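Local coordinates for SusD superfamily protein (Bacteroides vulgatus ATCC 8482, PDB 3JQ0) that probably binds glycans or related nutrients at the outer membrane for uptake, as SusD-family proteins do, at residues A[117-122]-A[193-198]; A[455-460]-A[469-474]. One frame throughout, in Å; residues are numbered along the deposited sequence.

Interaction 1 (A[117-122]-A[193-198]); sequences HLLRSW and YLWSGR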
loop_
_atom_site.group_PDB
_atom_site.type_symbol
_atom_site.label_atom_id
_atom_site.label_comp_id
_atom_site.label_asym_id
_atom_site.label_seq_id
_atom_site.Cartn_x
_atom_site.Cartn_y
_atom_site.Cartn_z
ATOM N N HIS A 117 -3.872 -6.901 -8.550
ATOM C CA HIS A 117 -3.958 -7.487 -7.204
ATOM C C HIS A 117 -4.260 -8.971 -7.280
ATOM O O HIS A 117 -3.683 -9.797 -6.581
ATOM C CB HIS A 117 -5.005 -6.793 -6.356
ATOM C CG HIS A 117 -4.565 -5.507 -5.740
ATOM N ND1 HIS A 117 -3.622 -5.415 -4.748
ATOM C CD2 HIS A 117 -5.045 -4.253 -5.937
ATOM C CE1 HIS A 117 -3.504 -4.151 -4.396
ATOM N NE2 HIS A 117 -4.345 -3.415 -5.114
ATOM N N LEU A 118 -5.227 -9.335 -8.126
ATOM C CA LEU A 118 -5.610 -10.756 -8.257
ATOM C C LEU A 118 -4.450 -11.624 -8.754
ATOM O O LEU A 118 -4.208 -12.700 -8.238
ATOM C CB LEU A 118 -6.847 -10.924 -9.176
ATOM C CG LEU A 118 -8.171 -10.330 -8.660
ATOM C CD1 LEU A 118 -9.258 -10.419 -9.731
ATOM C CD2 LEU A 118 -8.598 -11.075 -7.405
ATOM N N LEU A 119 -3.722 -11.126 -9.762
ATOM C CA LEU A 119 -2.577 -11.879 -10.316
ATOM C C LEU A 119 -1.525 -12.153 -9.240
ATOM O O LEU A 119 -1.060 -13.262 -9.085
ATOM C CB LEU A 119 -1.929 -11.061 -11.423
ATOM C CG LEU A 119 -0.676 -11.677 -12.008
ATOM C CD1 LEU A 119 -0.939 -12.974 -12.771
ATOM C CD2 LEU A 119 0.059 -10.664 -12.875
ATOM N N ARG A 120 -1.150 -11.110 -8.490
ATOM C CA ARG A 120 -0.090 -11.230 -7.500
ATOM C C ARG A 120 -0.500 -12.061 -6.295
ATOM O O ARG A 120 0.334 -12.627 -5.607
ATOM C CB ARG A 120 0.397 -9.843 -7.075
ATOM C CG ARG A 120 1.095 -9.063 -8.189
ATOM C CD ARG A 120 1.552 -7.707 -7.702
ATOM N NE ARG A 120 0.407 -6.821 -7.528
ATOM C CZ ARG A 120 0.508 -5.600 -7.023
ATOM N NH1 ARG A 120 1.675 -5.143 -6.616
ATOM N NH2 ARG A 120 -0.584 -4.861 -6.879
ATOM N N SER A 121 -1.806 -12.108 -6.047
ATOM C CA SER A 121 -2.339 -12.731 -4.825
ATOM C C SER A 121 -2.843 -14.153 -5.059
ATOM O O SER A 121 -2.507 -15.054 -4.314
ATOM C CB SER A 121 -3.409 -11.832 -4.201
ATOM O OG SER A 121 -2.812 -10.594 -3.821
ATOM N N TRP A 122 -3.678 -14.356 -6.082
ATOM C CA TRP A 122 -4.254 -15.651 -6.437
ATOM C C TRP A 122 -3.683 -16.330 -7.690
ATOM O O TRP A 122 -3.829 -17.532 -7.808
ATOM C CB TRP A 122 -5.782 -15.572 -6.490
ATOM C CG TRP A 122 -6.409 -15.532 -5.117
ATOM C CD1 TRP A 122 -6.663 -16.648 -4.322
ATOM C CD2 TRP A 122 -6.804 -14.384 -4.329
ATOM N NE1 TRP A 122 -7.215 -16.252 -3.137
ATOM C CE2 TRP A 122 -7.270 -14.879 -3.092
ATOM C CE3 TRP A 122 -6.803 -13.017 -4.542
ATOM C CZ2 TRP A 122 -7.757 -14.017 -2.108
ATOM C CZ3 TRP A 122 -7.267 -12.180 -3.545
ATOM C CH2 TRP A 122 -7.727 -12.687 -2.360
ATOM N N TYR A 193 4.815 -3.936 -15.606
ATOM C CA TYR A 193 5.949 -4.319 -16.426
ATOM C C TYR A 193 7.159 -4.680 -15.565
ATOM O O TYR A 193 7.965 -5.523 -15.994
ATOM C CB TYR A 193 6.223 -3.274 -17.519
ATOM C CG TYR A 193 5.258 -3.358 -18.646
ATOM C CD1 TYR A 193 4.015 -2.738 -18.622
ATOM C CD2 TYR A 193 5.591 -4.054 -19.811
ATOM C CE1 TYR A 193 3.140 -2.846 -19.681
ATOM C CE2 TYR A 193 4.721 -4.149 -20.880
ATOM C CZ TYR A 193 3.481 -3.545 -20.809
ATOM O OH TYR A 193 2.595 -3.625 -21.870
ATOM N N LEU A 194 7.332 -4.098 -14.371
ATOM C CA LEU A 194 8.336 -4.657 -13.468
ATOM C C LEU A 194 8.031 -6.110 -13.128
ATOM O O LEU A 194 8.928 -6.971 -13.141
ATOM C CB LEU A 194 8.424 -3.844 -12.161
ATOM C CG LEU A 194 9.172 -2.533 -12.167
ATOM C CD1 LEU A 194 9.116 -1.898 -10.765
ATOM C CD2 LEU A 194 10.631 -2.724 -12.592
ATOM N N TRP A 195 6.763 -6.403 -12.844
ATOM C CA TRP A 195 6.360 -7.722 -12.447
ATOM C C TRP A 195 6.562 -8.713 -13.605
ATOM O O TRP A 195 7.165 -9.785 -13.458
ATOM C CB TRP A 195 4.893 -7.757 -12.015
ATOM C CG TRP A 195 4.468 -9.075 -11.472
ATOM C CD1 TRP A 195 4.014 -10.143 -12.184
ATOM C CD2 TRP A 195 4.517 -9.503 -10.110
ATOM N NE1 TRP A 195 3.779 -11.199 -11.353
ATOM C CE2 TRP A 195 4.065 -10.824 -10.072
ATOM C CE3 TRP A 195 4.886 -8.877 -8.908
ATOM C CZ2 TRP A 195 3.977 -11.559 -8.885
ATOM C CZ3 TRP A 195 4.819 -9.602 -7.752
ATOM C CH2 TRP A 195 4.336 -10.922 -7.746
ATOM N N SER A 196 6.106 -8.355 -14.801
ATOM C CA SER A 196 6.358 -9.307 -15.891
ATOM C C SER A 196 7.841 -9.419 -16.200
ATOM O O SER A 196 8.313 -10.517 -16.494
ATOM C CB SER A 196 5.584 -8.990 -17.144
ATOM O OG SER A 196 5.936 -7.747 -17.709
ATOM N N GLY A 197 8.599 -8.326 -16.070
ATOM C CA GLY A 197 10.029 -8.373 -16.336
ATOM C C GLY A 197 10.770 -9.324 -15.381
ATOM O O GLY A 197 11.643 -10.077 -15.806
ATOM N N ARG A 198 10.433 -9.256 -14.087
ATOM C CA ARG A 198 11.169 -9.961 -13.051
ATOM C C ARG A 198 10.564 -11.301 -12.684
ATOM O O ARG A 198 11.321 -12.240 -12.384
ATOM C CB ARG A 198 11.283 -9.039 -11.838
ATOM C CG ARG A 198 12.027 -9.596 -10.630
ATOM C CD ARG A 198 13.529 -9.748 -10.898
ATOM N NE ARG A 198 14.159 -10.172 -9.654
ATOM C CZ ARG A 198 15.416 -9.962 -9.310
ATOM N NH1 ARG A 198 16.246 -9.335 -10.128
ATOM N NH2 ARG A 198 15.803 -10.335 -8.124
#

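Interaction 2 (A[455-460]-A[469-474]); sequences LGWDYV and SRLLWP. With SO4 (sulfate ion), chain G.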
loop_
_atom_site.group_PDB
_atom_site.type_symbol
_atom_site.label_atom_id
_atom_site.label_comp_id
_atom_site.label_asym_id
_atom_site.label_seq_id
_atom_site.Cartn_x
_atom_site.Cartn_y
_atom_site.Cartn_z
ATOM N N LEU A 455 10.676 -9.178 -6.207
ATOM C CA LEU A 455 12.074 -9.546 -6.382
ATOM C C LEU A 455 12.355 -11.009 -6.317
ATOM O O LEU A 455 13.378 -11.464 -6.860
ATOM C CB LEU A 455 12.986 -8.725 -5.456
ATOM C CG LEU A 455 13.081 -7.238 -5.822
ATOM C CD1 LEU A 455 14.018 -6.492 -4.826
ATOM C CD2 LEU A 455 13.505 -6.985 -7.268
ATOM N N GLY A 456 11.472 -11.791 -5.689
ATOM C CA GLY A 456 11.491 -13.220 -5.812
ATOM C C GLY A 456 11.760 -13.969 -4.513
ATOM O O GLY A 456 11.962 -13.357 -3.455
ATOM N N TRP A 457 11.823 -15.292 -4.630
ATOM C CA TRP A 457 11.880 -16.166 -3.460
ATOM C C TRP A 457 13.042 -15.804 -2.527
ATOM O O TRP A 457 12.874 -15.818 -1.308
ATOM C CB TRP A 457 11.991 -17.632 -3.867
ATOM C CG TRP A 457 12.319 -18.555 -2.728
ATOM C CD1 TRP A 457 13.469 -19.288 -2.558
ATOM C CD2 TRP A 457 11.541 -18.790 -1.540
ATOM N NE1 TRP A 457 13.428 -19.978 -1.374
ATOM C CE2 TRP A 457 12.245 -19.715 -0.733
ATOM C CE3 TRP A 457 10.305 -18.314 -1.068
ATOM C CZ2 TRP A 457 11.793 -20.139 0.499
ATOM C CZ3 TRP A 457 9.859 -18.743 0.151
ATOM C CH2 TRP A 457 10.600 -19.642 0.927
ATOM N N ASP A 458 14.226 -15.493 -3.052
ATOM C CA ASP A 458 15.335 -15.204 -2.151
ATOM C C ASP A 458 15.011 -14.086 -1.178
ATOM O O ASP A 458 15.372 -14.164 -0.006
ATOM C CB ASP A 458 16.575 -14.860 -2.928
ATOM C CG ASP A 458 17.101 -16.040 -3.772
ATOM O OD1 ASP A 458 16.804 -17.188 -3.462
ATOM O OD2 ASP A 458 17.890 -15.753 -4.687
ATOM N N TYR A 459 14.289 -13.070 -1.669
ATOM C CA TYR A 459 13.899 -11.948 -0.841
ATOM C C TYR A 459 12.676 -12.255 0.027
ATOM O O TYR A 459 12.643 -11.893 1.205
ATOM C CB TYR A 459 13.650 -10.716 -1.716
ATOM C CG TYR A 459 14.891 -10.281 -2.471
ATOM C CD1 TYR A 459 15.864 -9.478 -1.915
ATOM C CD2 TYR A 459 15.176 -10.801 -3.728
ATOM C CE1 TYR A 459 17.034 -9.161 -2.620
ATOM C CE2 TYR A 459 16.318 -10.529 -4.406
ATOM C CZ TYR A 459 17.253 -9.686 -3.865
ATOM O OH TYR A 459 18.413 -9.356 -4.547
ATOM N N VAL A 460 11.679 -12.927 -0.523
ATOM C CA VAL A 460 10.562 -13.430 0.268
ATOM C C VAL A 460 11.080 -14.214 1.470
ATOM O O VAL A 460 10.560 -14.056 2.581
ATOM C CB VAL A 460 9.609 -14.276 -0.590
ATOM C CG1 VAL A 460 8.577 -14.979 0.291
ATOM C CG2 VAL A 460 8.958 -13.479 -1.688
ATOM N N SER A 469 6.096 -22.873 -1.876
ATOM C CA SER A 469 4.930 -23.469 -2.531
ATOM C C SER A 469 3.596 -22.773 -2.213
ATOM O O SER A 469 2.585 -23.130 -2.808
ATOM C CB SER A 469 4.797 -24.949 -2.148
ATOM O OG SER A 469 4.551 -25.080 -0.756
ATOM N N ARG A 470 3.623 -21.803 -1.314
ATOM C CA ARG A 470 2.449 -21.105 -0.851
ATOM C C ARG A 470 2.688 -19.583 -0.850
ATOM O O ARG A 470 2.343 -18.878 0.101
ATOM C CB ARG A 470 2.028 -21.594 0.547
ATOM C CG ARG A 470 1.432 -22.982 0.510
ATOM C CD ARG A 470 1.006 -23.423 1.905
ATOM N NE ARG A 470 0.296 -24.680 1.761
ATOM C CZ ARG A 470 -0.353 -25.291 2.739
ATOM N NH1 ARG A 470 -0.460 -24.727 3.927
ATOM N NH2 ARG A 470 -0.904 -26.467 2.487
ATOM N N LEU A 471 3.192 -19.047 -1.965
ATOM C CA LEU A 471 3.337 -17.605 -2.097
ATOM C C LEU A 471 2.023 -16.928 -2.491
ATOM O O LEU A 471 1.842 -15.745 -2.185
ATOM C CB LEU A 471 4.395 -17.255 -3.134
ATOM C CG LEU A 471 5.790 -17.792 -2.787
ATOM C CD1 LEU A 471 6.806 -17.260 -3.811
ATOM C CD2 LEU A 471 6.214 -17.348 -1.385
ATOM N N LEU A 472 1.138 -17.666 -3.151
ATOM C CA LEU A 472 -0.228 -17.174 -3.454
ATOM C C LEU A 472 -1.098 -17.351 -2.189
ATOM O O LEU A 472 -0.594 -17.717 -1.135
ATOM C CB LEU A 472 -0.746 -17.908 -4.697
ATOM C CG LEU A 472 0.094 -17.741 -5.960
ATOM C CD1 LEU A 472 -0.496 -18.665 -7.061
ATOM C CD2 LEU A 472 0.097 -16.288 -6.404
ATOM N N TRP A 473 -2.393 -17.072 -2.344
ATOM C CA TRP A 473 -3.371 -17.199 -1.294
ATOM C C TRP A 473 -4.316 -18.341 -1.629
ATOM O O TRP A 473 -4.592 -18.597 -2.799
ATOM C CB TRP A 473 -4.181 -15.910 -1.175
ATOM C CG TRP A 473 -3.394 -14.710 -0.639
ATOM C CD1 TRP A 473 -2.338 -14.106 -1.246
ATOM C CD2 TRP A 473 -3.665 -13.941 0.542
ATOM N NE1 TRP A 473 -1.882 -13.068 -0.480
ATOM C CE2 TRP A 473 -2.696 -12.939 0.615
ATOM C CE3 TRP A 473 -4.611 -14.032 1.562
ATOM C CZ2 TRP A 473 -2.679 -11.971 1.624
ATOM C CZ3 TRP A 473 -4.588 -13.088 2.575
ATOM C CH2 TRP A 473 -3.617 -12.080 2.599
ATOM N N PRO A 474 -4.822 -19.040 -0.615
ATOM C CA PRO A 474 -5.801 -20.102 -0.845
ATOM C C PRO A 474 -7.175 -19.540 -1.198
ATOM O O PRO A 474 -7.448 -18.348 -0.985
ATOM C CB PRO A 474 -5.820 -20.830 0.493
ATOM C CG PRO A 474 -5.562 -19.727 1.517
ATOM C CD PRO A 474 -4.584 -18.789 0.819
HETATM S S SO4 G . 11.888 -16.254 -8.276
HETATM O O1 SO4 G . 11.116 -16.638 -7.059
HETATM O O2 SO4 G . 12.343 -17.397 -9.039
HETATM O O3 SO4 G . 11.023 -15.415 -9.028
HETATM O O4 SO4 G . 12.999 -15.375 -7.920
#

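Interaction 1 (A[117-122]-A[193-198])
Trp195 reaches from helix 182-199 to helix 97-122 and lays one face of its indole against the aliphatic part of Arg120. The heart of the contact is a CH-pi interaction: Arg120 CG stands 3.6 Å from the centroid of the six-membered ring of Trp195, only 4° off the ring normal. Arg120 CD continues over the same face, 3.7 Å from Trp195 CE3. The arginine chain then bends at chi3 (-73°), which turns the guanidinium almost perpendicular to the indole, the two planes 82° apart, leaving the methylenes, not the charge, over this face. Arg120 NE is hydrogen-bonded to Phe116 O, one turn earlier in its helix, and the guanidinium makes a cation-pi contact with Tyr450. On the pyrrole side Leu119 adds a smaller apolar contact, its CD2 lying 4.0 Å from Trp195 CD1 in an oblique approach. No hydrogen bond joins the two segments; long side chains span the gap between the helices. This is helix-to-helix side-chain packing in the mostly helical SusD fold, whose family is grouped with the TPR clan. Helix 149-167 packs beside the junction, where Met153 touches both Leu119 and Trp195, while Leu194 faces helix 364-377 and Leu118 faces helix 75-91.

Interaction 2 (A[455-460]-A[469-474])
Leu471 CD2 is the atom through which the loop 469-474 meets the segment 455-460. It lies 3.7 Å from Val460 CG1 and 4.2 Å from Trp457 CZ3, so one methyl touches both an aliphatic branch and an aromatic rim. Trp457 receives it at the edge, near the plane of the indole, and the two side chains cross at about a right angle. Val460 puts CG1 anti to its backbone N (chi1 171°), the branch that meets the leucine. The contact is apolar, and no hydrogen bond crosses between the segments. Helix 457-463 runs into a loop that turns back, and Leu471 packs against the helix's first turn, within the mostly helical body of a SusD-family protein. Gly456 occupies the N-cap position and, with positive phi (117°), also makes the break from helix 448-455. At this junction the backbone N of Trp457 gives a hydrogen bond of 2.9 Å to O1 of a sulfate ion, with a weak, longer one to O4. The sulfate, probably from the crystallisation liquor, is held also by Gln199 NE2; its charge would be expected to suit the positive end of the helix dipole. Farther out, the Trp457 ring stacks with His461 and touches Gln468, Val460 packs on Trp449, and Arg453 lies against Leu471 and Leu472.

How the interactions relate
Interaction 1 is buried and joins two long helices, whereas interaction 2 is partly buried and ties a short helix to the loop that follows it. Neither has a hydrogen bond between its segments, but in interaction 1 an arginine chain covers an aromatic face, while in interaction 2 a leucine methyl meets an aromatic edge. Their centres are about 12 Å apart, and they are joined directly by polar links: Ser121 O lies 2.8 Å from Trp473 N and Arg198 NH2 lies 3.0 Å from Leu455 O, both probable hydrogen bonds. Each segment of interaction 1 thus has its own bridge to interaction 2. Arg453 connects them further, bonding Arg120 O and packing on Leu471.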